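Local coordinates for protein Beta/alpha-amylase (Paenibacillus polymyxa, PDB 3VOC) that hydrolyses alpha-1,4-glucosidic linkages in starch-type polysaccharides, its beta-amylase domain here removing successive maltose units from the non-reducing chain ends, at residues G366-T377 / E402-K413; K148-L156 / F268-K279. All coordinates share one frame; numbering follows the deposited sequence.

Contact 1 of 2, residues G366-T377 / E402-K413; sequences GSGFQKIEEKIT and ELSGFKQYIISK
The F369 ring fills the hollow beside the first turn of helix 403-411. CB of F406 sits over one face, 4.0 Å from the centroid of the F369 ring. N of F406 lies over the same face, and CE2 of F369 comes within 3.2 Å of O of E402. G405, without a side chain, lets the ring lie close against its backbone, CD2 of F369 3.6 Å from C of G405. With an alanine at F369 the hollow against G405 and CB of F406 would probably be left unfilled. Helices 367-377 and 403-411 run nearly parallel, at 15°, outside the (beta/alpha)8 barrel. Both phenylalanines also rest on L386 of the last barrel strand. I410 is a knob in the hole formed by F369, I372, E373 and I376. Its CD1 meets CG2 of I372 at 3.6 Å. CG of Q370 packs over a face of the Y409 ring, and the E373 carboxylate stands at its edge, the planes 89° apart. Bends at chi2 and chi4 turn the K413 chain back, and NZ forms a salt bridge with OE2 of E373 at 2.7 Å, on the anti lone pair. The same NZ bonds to Y409 O. N of G366 donates to OE1 of E402 at 2.9 Å.

Contact 2 of 2, residues K148-L156 / F268-K279; sequences KSIIPKIYL and FDSVFGVRIGAK
I154 points its CD1 at two aromatic rings of the other segment. Strands 153-156 and 275-279 are the parallel fourth and fifth strands of the (beta/alpha)8 barrel. CD1 lies over a face of the F268 ring, 4.0 Å from the centroid. It also meets CD1 of F272 at 3.6 Å, the side chains crossing at about a right angle. With CG1 beside the backbone N (chi1 -60°), I154 brings CG1 against CG2 of V274. L156 packs on the same side of the sheet, its CG against CG2 of I276. Its CD2 comes to the edge of the F268 ring. The opposite side carries K153 and Y155. The ring edge of Y155 lies close to CA of G277, where the strand carries no side chain. The extended K153 chain passes obliquely over R275, CE against CB, and its NZ turns to N357 and D318. R275 pairs with D318 and D316. NZ of K148 bonds to O of V271 and O of F272, from above both carbonyl planes. Main-chain bonds join I154 N to R275 O, G277 N to I154 O and L156 N to G277 O. A water donates to O of L156 and accepts from N of K279.

In the fold
Both contacts belong to one barrel but to different layers and sectors. Contact 2 joins two neighbouring strands of the wall, whereas contact 1 pairs two helices outside the last strands. Their centres are 26 Å apart and their nearest atoms about 11 Å. The active site lies nearer contact 2. K279, a substrate-binding residue by similarity, forms a salt bridge with E359, the probable proton acceptor. The K279 side chain is about 5 Å from that of E163, the predicted proton donor. Contact 1 approaches the site through I372. The side chain of I372 is about 4 Å from that of N360, which probably binds substrate, and about 8 Å from that of E359. The calcium ion is about 14 Å from the F268 side chain.

Contact 1 of 2, residues G366-T377 / E402-K413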
# COMPACT_ATOMS: atom_id res chain seq x y z
N GLY A 366 1.03 14.17 20.50
CA GLY A 366 0.33 13.99 21.77
C GLY A 366 -0.16 12.57 22.00
O GLY A 366 0.62 11.60 22.02
N SER A 367 -1.48 12.45 22.16
CA SER A 367 -2.17 11.17 22.41
C SER A 367 -1.92 10.14 21.31
O SER A 367 -1.96 8.92 21.57
CB SER A 367 -3.68 11.41 22.53
OG SER A 367 -3.96 12.25 23.64
N GLY A 368 -1.69 10.62 20.09
CA GLY A 368 -1.35 9.75 18.96
C GLY A 368 -0.18 8.82 19.24
O GLY A 368 -0.23 7.63 18.90
N PHE A 369 0.85 9.35 19.90
CA PHE A 369 2.03 8.56 20.25
C PHE A 369 1.71 7.46 21.26
O PHE A 369 2.27 6.37 21.20
CB PHE A 369 3.19 9.46 20.73
CG PHE A 369 3.74 10.39 19.65
CD1 PHE A 369 3.87 9.95 18.34
CD2 PHE A 369 4.13 11.69 19.95
CE1 PHE A 369 4.37 10.79 17.34
CE2 PHE A 369 4.64 12.53 18.96
CZ PHE A 369 4.75 12.09 17.65
N GLN A 370 0.79 7.74 22.19
CA GLN A 370 0.39 6.77 23.21
C GLN A 370 -0.43 5.65 22.57
O GLN A 370 -0.30 4.48 22.94
CB GLN A 370 -0.44 7.44 24.32
CG GLN A 370 0.08 8.80 24.76
CD GLN A 370 -0.86 9.56 25.70
OE1 GLN A 370 -1.86 9.02 26.20
NE2 GLN A 370 -0.55 10.84 25.95
N LYS A 371 -1.28 6.00 21.60
CA LYS A 371 -1.98 4.98 20.84
C LYS A 371 -1.03 4.09 20.04
O LYS A 371 -1.18 2.88 20.04
CB LYS A 371 -3.07 5.57 19.94
CG LYS A 371 -4.49 5.23 20.42
CD LYS A 371 -4.81 3.75 20.15
CE LYS A 371 -6.25 3.41 20.49
NZ LYS A 371 -6.51 3.36 21.97
N ILE A 372 -0.04 4.71 19.39
CA ILE A 372 0.95 3.94 18.64
C ILE A 372 1.70 3.02 19.60
O ILE A 372 1.90 1.85 19.30
CB ILE A 372 1.96 4.85 17.86
CG1 ILE A 372 1.24 5.62 16.75
CG2 ILE A 372 3.07 3.98 17.23
CD1 ILE A 372 1.95 6.90 16.33
N GLU A 373 2.10 3.57 20.74
CA GLU A 373 2.80 2.79 21.76
C GLU A 373 2.00 1.55 22.17
O GLU A 373 2.57 0.47 22.28
CB GLU A 373 3.09 3.63 23.01
CG GLU A 373 3.97 2.87 24.01
CD GLU A 373 3.99 3.53 25.38
OE1 GLU A 373 2.93 3.99 25.84
OE2 GLU A 373 5.08 3.57 26.00
N GLU A 374 0.71 1.72 22.40
CA GLU A 374 -0.17 0.60 22.76
C GLU A 374 -0.13 -0.50 21.69
O GLU A 374 0.03 -1.69 22.00
CB GLU A 374 -1.61 1.09 23.01
CG GLU A 374 -2.69 -0.00 23.06
CD GLU A 374 -4.06 0.48 22.56
OE1 GLU A 374 -4.86 -0.35 22.07
OE2 GLU A 374 -4.35 1.68 22.67
N LYS A 375 -0.24 -0.11 20.42
CA LYS A 375 -0.28 -1.07 19.33
C LYS A 375 1.03 -1.82 19.17
O LYS A 375 1.04 -3.07 19.13
CB LYS A 375 -0.71 -0.41 18.00
CG LYS A 375 -2.14 0.24 18.06
CD LYS A 375 -3.17 -0.72 18.67
CE LYS A 375 -4.61 -0.17 18.53
NZ LYS A 375 -5.62 -0.93 19.36
N ILE A 376 2.14 -1.09 19.09
CA ILE A 376 3.44 -1.75 18.86
C ILE A 376 3.83 -2.72 19.99
O ILE A 376 4.47 -3.72 19.72
CB ILE A 376 4.60 -0.73 18.51
CG1 ILE A 376 4.85 0.27 19.65
CG2 ILE A 376 4.26 0.01 17.20
CD1 ILE A 376 5.98 1.27 19.36
N THR A 377 3.42 -2.41 21.22
CA THR A 377 3.75 -3.26 22.37
C THR A 377 2.78 -4.43 22.55
O THR A 377 3.19 -5.51 22.99
CB THR A 377 3.82 -2.47 23.72
OG1 THR A 377 2.58 -1.79 23.94
CG2 THR A 377 4.97 -1.45 23.70
N GLU A 402 6.65 17.95 18.82
CA GLU A 402 6.28 16.53 18.88
C GLU A 402 7.46 15.57 18.96
O GLU A 402 7.28 14.38 19.26
CB GLU A 402 5.37 16.15 17.68
CG GLU A 402 4.05 16.93 17.61
CD GLU A 402 3.24 16.90 18.92
OE1 GLU A 402 3.26 15.87 19.64
OE2 GLU A 402 2.59 17.91 19.23
N LEU A 403 8.67 16.05 18.67
CA LEU A 403 9.81 15.15 18.65
C LEU A 403 10.03 14.49 20.00
O LEU A 403 10.36 13.32 20.08
CB LEU A 403 11.09 15.86 18.18
CG LEU A 403 12.34 14.99 17.97
CD1 LEU A 403 12.05 13.67 17.25
CD2 LEU A 403 13.37 15.79 17.18
N SER A 404 9.85 15.27 21.07
CA SER A 404 10.06 14.77 22.42
C SER A 404 9.16 13.57 22.73
O SER A 404 9.64 12.52 23.17
CB SER A 404 9.87 15.91 23.44
OG SER A 404 10.10 15.40 24.74
N GLY A 405 7.85 13.71 22.49
CA GLY A 405 6.89 12.59 22.64
C GLY A 405 7.20 11.39 21.74
O GLY A 405 7.11 10.24 22.18
N PHE A 406 7.55 11.65 20.48
CA PHE A 406 7.92 10.56 19.59
C PHE A 406 9.10 9.80 20.20
O PHE A 406 9.09 8.58 20.27
CB PHE A 406 8.24 11.06 18.16
CG PHE A 406 8.59 9.95 17.19
CD1 PHE A 406 7.68 8.92 16.93
CD2 PHE A 406 9.83 9.92 16.55
CE1 PHE A 406 7.99 7.88 16.03
CE2 PHE A 406 10.16 8.88 15.63
CZ PHE A 406 9.23 7.86 15.38
N LYS A 407 10.10 10.54 20.67
CA LYS A 407 11.25 9.91 21.31
C LYS A 407 10.88 9.14 22.58
O LYS A 407 11.32 8.02 22.78
CB LYS A 407 12.33 10.95 21.61
CG LYS A 407 13.69 10.34 21.87
CD LYS A 407 14.69 11.37 22.36
CE LYS A 407 15.91 10.68 22.91
NZ LYS A 407 16.86 11.72 23.31
N GLN A 408 10.06 9.74 23.44
CA GLN A 408 9.72 9.12 24.73
C GLN A 408 8.86 7.88 24.58
O GLN A 408 9.04 6.91 25.31
CB GLN A 408 9.01 10.13 25.65
CG GLN A 408 9.93 11.27 26.06
CD GLN A 408 9.64 11.80 27.44
OE1 GLN A 408 9.51 11.04 28.40
NE2 GLN A 408 9.58 13.13 27.55
N TYR A 409 7.92 7.90 23.65
CA TYR A 409 6.97 6.80 23.50
C TYR A 409 7.45 5.70 22.57
O TYR A 409 7.20 4.51 22.80
CB TYR A 409 5.63 7.34 23.02
CG TYR A 409 4.83 7.97 24.12
CD1 TYR A 409 4.21 7.17 25.09
CD2 TYR A 409 4.67 9.35 24.19
CE1 TYR A 409 3.46 7.74 26.12
CE2 TYR A 409 3.93 9.94 25.23
CZ TYR A 409 3.33 9.12 26.19
OH TYR A 409 2.58 9.67 27.20
N ILE A 410 8.13 6.10 21.50
CA ILE A 410 8.41 5.18 20.40
C ILE A 410 9.89 4.87 20.23
O ILE A 410 10.28 3.69 20.23
CB ILE A 410 7.83 5.69 19.05
CG1 ILE A 410 6.36 6.12 19.19
CG2 ILE A 410 8.01 4.63 17.95
CD1 ILE A 410 5.40 5.06 19.74
N ILE A 411 10.72 5.90 20.05
CA ILE A 411 12.15 5.65 19.81
C ILE A 411 12.75 4.90 21.00
O ILE A 411 13.61 4.03 20.81
CB ILE A 411 12.97 6.94 19.53
CG1 ILE A 411 12.40 7.72 18.35
CG2 ILE A 411 14.46 6.59 19.27
CD1 ILE A 411 13.16 9.00 18.06
N SER A 412 12.28 5.22 22.20
CA SER A 412 12.78 4.61 23.45
C SER A 412 12.58 3.09 23.53
O SER A 412 13.21 2.43 24.36
CB SER A 412 12.13 5.26 24.67
OG SER A 412 10.73 5.01 24.65
N LYS A 413 11.71 2.54 22.68
CA LYS A 413 11.48 1.10 22.63
C LYS A 413 12.58 0.33 21.90
O LYS A 413 12.67 -0.89 22.02
CB LYS A 413 10.12 0.77 21.99
CG LYS A 413 8.91 1.39 22.71
CD LYS A 413 8.81 0.92 24.16
CE LYS A 413 7.50 1.38 24.81
NZ LYS A 413 7.46 2.87 24.98

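Contact 2 of 2, residues K148-L156 / F268-K279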
# COMPACT_ATOMS: atom_id res chain seq x y z
N LYS A 148 24.65 -1.52 0.07
CA LYS A 148 24.06 -2.66 0.80
C LYS A 148 24.06 -2.48 2.33
O LYS A 148 23.05 -2.72 3.00
CB LYS A 148 24.73 -3.97 0.36
CG LYS A 148 24.53 -5.13 1.29
CD LYS A 148 25.44 -6.29 0.91
CE LYS A 148 25.29 -7.42 1.92
NZ LYS A 148 24.16 -8.30 1.56
N SER A 149 25.18 -2.00 2.88
CA SER A 149 25.30 -1.87 4.33
C SER A 149 24.34 -0.85 4.97
O SER A 149 24.11 -0.91 6.18
CB SER A 149 26.72 -1.50 4.74
OG SER A 149 26.99 -0.14 4.47
N ILE A 150 23.80 0.08 4.20
CA ILE A 150 22.87 1.05 4.80
C ILE A 150 21.39 0.73 4.60
O ILE A 150 20.52 1.42 5.15
CB ILE A 150 23.18 2.50 4.37
CG1 ILE A 150 22.69 2.76 2.94
CG2 ILE A 150 24.69 2.82 4.59
CD1 ILE A 150 22.52 4.24 2.60
N ILE A 151 21.09 -0.31 3.81
CA ILE A 151 19.69 -0.68 3.51
C ILE A 151 19.30 -1.91 4.34
O ILE A 151 19.75 -3.02 4.05
CB ILE A 151 19.47 -0.91 2.00
CG1 ILE A 151 19.75 0.37 1.21
CG2 ILE A 151 18.04 -1.43 1.71
CD1 ILE A 151 19.72 0.20 -0.30
N PRO A 152 18.49 -1.72 5.39
CA PRO A 152 18.15 -2.84 6.26
C PRO A 152 16.86 -3.57 5.87
O PRO A 152 16.57 -4.63 6.42
CB PRO A 152 17.93 -2.16 7.61
CG PRO A 152 17.36 -0.82 7.24
CD PRO A 152 17.98 -0.44 5.91
N LYS A 153 16.13 -3.01 4.92
CA LYS A 153 14.78 -3.47 4.59
C LYS A 153 14.38 -2.75 3.32
O LYS A 153 14.81 -1.61 3.07
CB LYS A 153 13.82 -3.14 5.75
CG LYS A 153 12.41 -3.66 5.57
CD LYS A 153 11.78 -3.95 6.92
CE LYS A 153 10.68 -5.03 6.76
NZ LYS A 153 10.19 -5.55 8.06
N ILE A 154 13.57 -3.40 2.49
CA ILE A 154 13.06 -2.77 1.26
C ILE A 154 11.54 -2.92 1.20
O ILE A 154 11.03 -4.00 1.51
CB ILE A 154 13.69 -3.42 -0.02
CG1 ILE A 154 15.22 -3.25 0.01
CG2 ILE A 154 13.08 -2.81 -1.29
CD1 ILE A 154 16.00 -4.08 -1.03
N TYR A 155 10.84 -1.85 0.80
CA TYR A 155 9.38 -1.93 0.62
C TYR A 155 8.99 -1.99 -0.85
O TYR A 155 9.66 -1.38 -1.70
CB TYR A 155 8.64 -0.76 1.33
CG TYR A 155 8.69 -0.83 2.86
CD1 TYR A 155 8.52 -2.05 3.53
CD2 TYR A 155 8.89 0.31 3.63
CE1 TYR A 155 8.59 -2.13 4.94
CE2 TYR A 155 8.94 0.25 5.03
CZ TYR A 155 8.78 -0.98 5.69
OH TYR A 155 8.84 -1.05 7.08
N LEU A 156 7.91 -2.71 -1.14
CA LEU A 156 7.32 -2.72 -2.47
C LEU A 156 6.05 -1.91 -2.42
O LEU A 156 5.43 -1.79 -1.35
CB LEU A 156 6.99 -4.15 -2.89
CG LEU A 156 8.13 -5.15 -2.81
CD1 LEU A 156 7.66 -6.50 -3.32
CD2 LEU A 156 9.40 -4.66 -3.56
N PHE A 268 16.65 -9.11 -5.21
CA PHE A 268 17.21 -8.51 -3.99
C PHE A 268 17.89 -9.49 -3.06
O PHE A 268 18.78 -9.09 -2.31
CB PHE A 268 16.14 -7.75 -3.18
CG PHE A 268 15.49 -6.61 -3.92
CD1 PHE A 268 16.18 -5.91 -4.93
CD2 PHE A 268 14.20 -6.20 -3.58
CE1 PHE A 268 15.57 -4.85 -5.62
CE2 PHE A 268 13.59 -5.12 -4.24
CZ PHE A 268 14.27 -4.45 -5.26
N ASP A 269 17.46 -10.75 -3.06
CA ASP A 269 17.90 -11.68 -2.02
C ASP A 269 19.39 -11.98 -2.07
O ASP A 269 20.00 -12.18 -1.03
CB ASP A 269 17.10 -12.98 -2.03
CG ASP A 269 15.71 -12.82 -1.43
OD1 ASP A 269 15.35 -11.69 -1.04
OD2 ASP A 269 14.97 -13.80 -1.39
N SER A 270 19.97 -12.00 -3.26
CA SER A 270 21.42 -12.26 -3.38
C SER A 270 22.27 -10.98 -3.44
O SER A 270 23.49 -11.04 -3.52
CB SER A 270 21.70 -13.17 -4.58
OG SER A 270 21.37 -12.49 -5.78
N VAL A 271 21.63 -9.81 -3.38
CA VAL A 271 22.34 -8.54 -3.43
C VAL A 271 22.26 -7.90 -2.05
O VAL A 271 23.28 -7.56 -1.45
CB VAL A 271 21.76 -7.61 -4.53
CG1 VAL A 271 22.39 -6.23 -4.46
CG2 VAL A 271 21.97 -8.25 -5.93
N PHE A 272 21.04 -7.77 -1.54
CA PHE A 272 20.81 -7.18 -0.22
C PHE A 272 20.56 -8.24 0.84
O PHE A 272 21.12 -8.16 1.93
CB PHE A 272 19.64 -6.20 -0.30
CG PHE A 272 19.87 -5.10 -1.30
CD1 PHE A 272 19.14 -5.07 -2.49
CD2 PHE A 272 20.85 -4.14 -1.07
CE1 PHE A 272 19.35 -4.05 -3.42
CE2 PHE A 272 21.08 -3.12 -2.00
CZ PHE A 272 20.34 -3.07 -3.17
N GLY A 273 19.71 -9.22 0.54
CA GLY A 273 19.39 -10.28 1.50
C GLY A 273 18.71 -9.74 2.74
O GLY A 273 18.94 -10.21 3.86
N VAL A 274 17.83 -8.75 2.56
CA VAL A 274 17.11 -8.16 3.68
C VAL A 274 15.62 -8.52 3.59
O VAL A 274 15.18 -9.01 2.55
CB VAL A 274 17.26 -6.63 3.71
CG1 VAL A 274 18.71 -6.22 4.04
CG2 VAL A 274 16.77 -6.01 2.37
N ARG A 275 14.87 -8.30 4.66
CA ARG A 275 13.40 -8.44 4.62
C ARG A 275 12.79 -7.48 3.59
O ARG A 275 13.21 -6.33 3.48
CB ARG A 275 12.76 -8.15 5.99
CG ARG A 275 13.15 -9.10 7.14
CD ARG A 275 12.94 -10.56 6.75
NE ARG A 275 11.54 -10.83 6.42
CZ ARG A 275 11.11 -11.94 5.84
NH1 ARG A 275 11.96 -12.90 5.51
NH2 ARG A 275 9.82 -12.09 5.56
N ILE A 276 11.79 -7.98 2.87
CA ILE A 276 11.04 -7.17 1.91
C ILE A 276 9.62 -7.08 2.44
O ILE A 276 9.05 -8.08 2.93
CB ILE A 276 11.06 -7.83 0.51
CG1 ILE A 276 12.51 -8.07 0.05
CG2 ILE A 276 10.29 -6.97 -0.53
CD1 ILE A 276 12.65 -9.04 -1.13
N GLY A 277 9.03 -5.89 2.35
CA GLY A 277 7.68 -5.70 2.84
C GLY A 277 6.74 -5.05 1.84
O GLY A 277 7.15 -4.49 0.82
N ALA A 278 5.45 -5.10 2.17
CA ALA A 278 4.44 -4.38 1.41
C ALA A 278 3.35 -3.96 2.40
O ALA A 278 3.36 -4.39 3.56
CB ALA A 278 3.85 -5.25 0.29
N LYS A 279 2.44 -3.11 1.94
CA LYS A 279 1.49 -2.45 2.84
C LYS A 279 0.04 -2.78 2.51
O LYS A 279 -0.37 -2.76 1.35
CB LYS A 279 1.70 -0.94 2.80
CG LYS A 279 3.19 -0.53 2.93
CD LYS A 279 3.43 1.00 2.95
CE LYS A 279 4.93 1.30 3.16
NZ LYS A 279 5.22 2.75 3.44
O HOH W 1 16.10 -7.34 6.96
O HOH W 2 2.68 -2.03 -0.72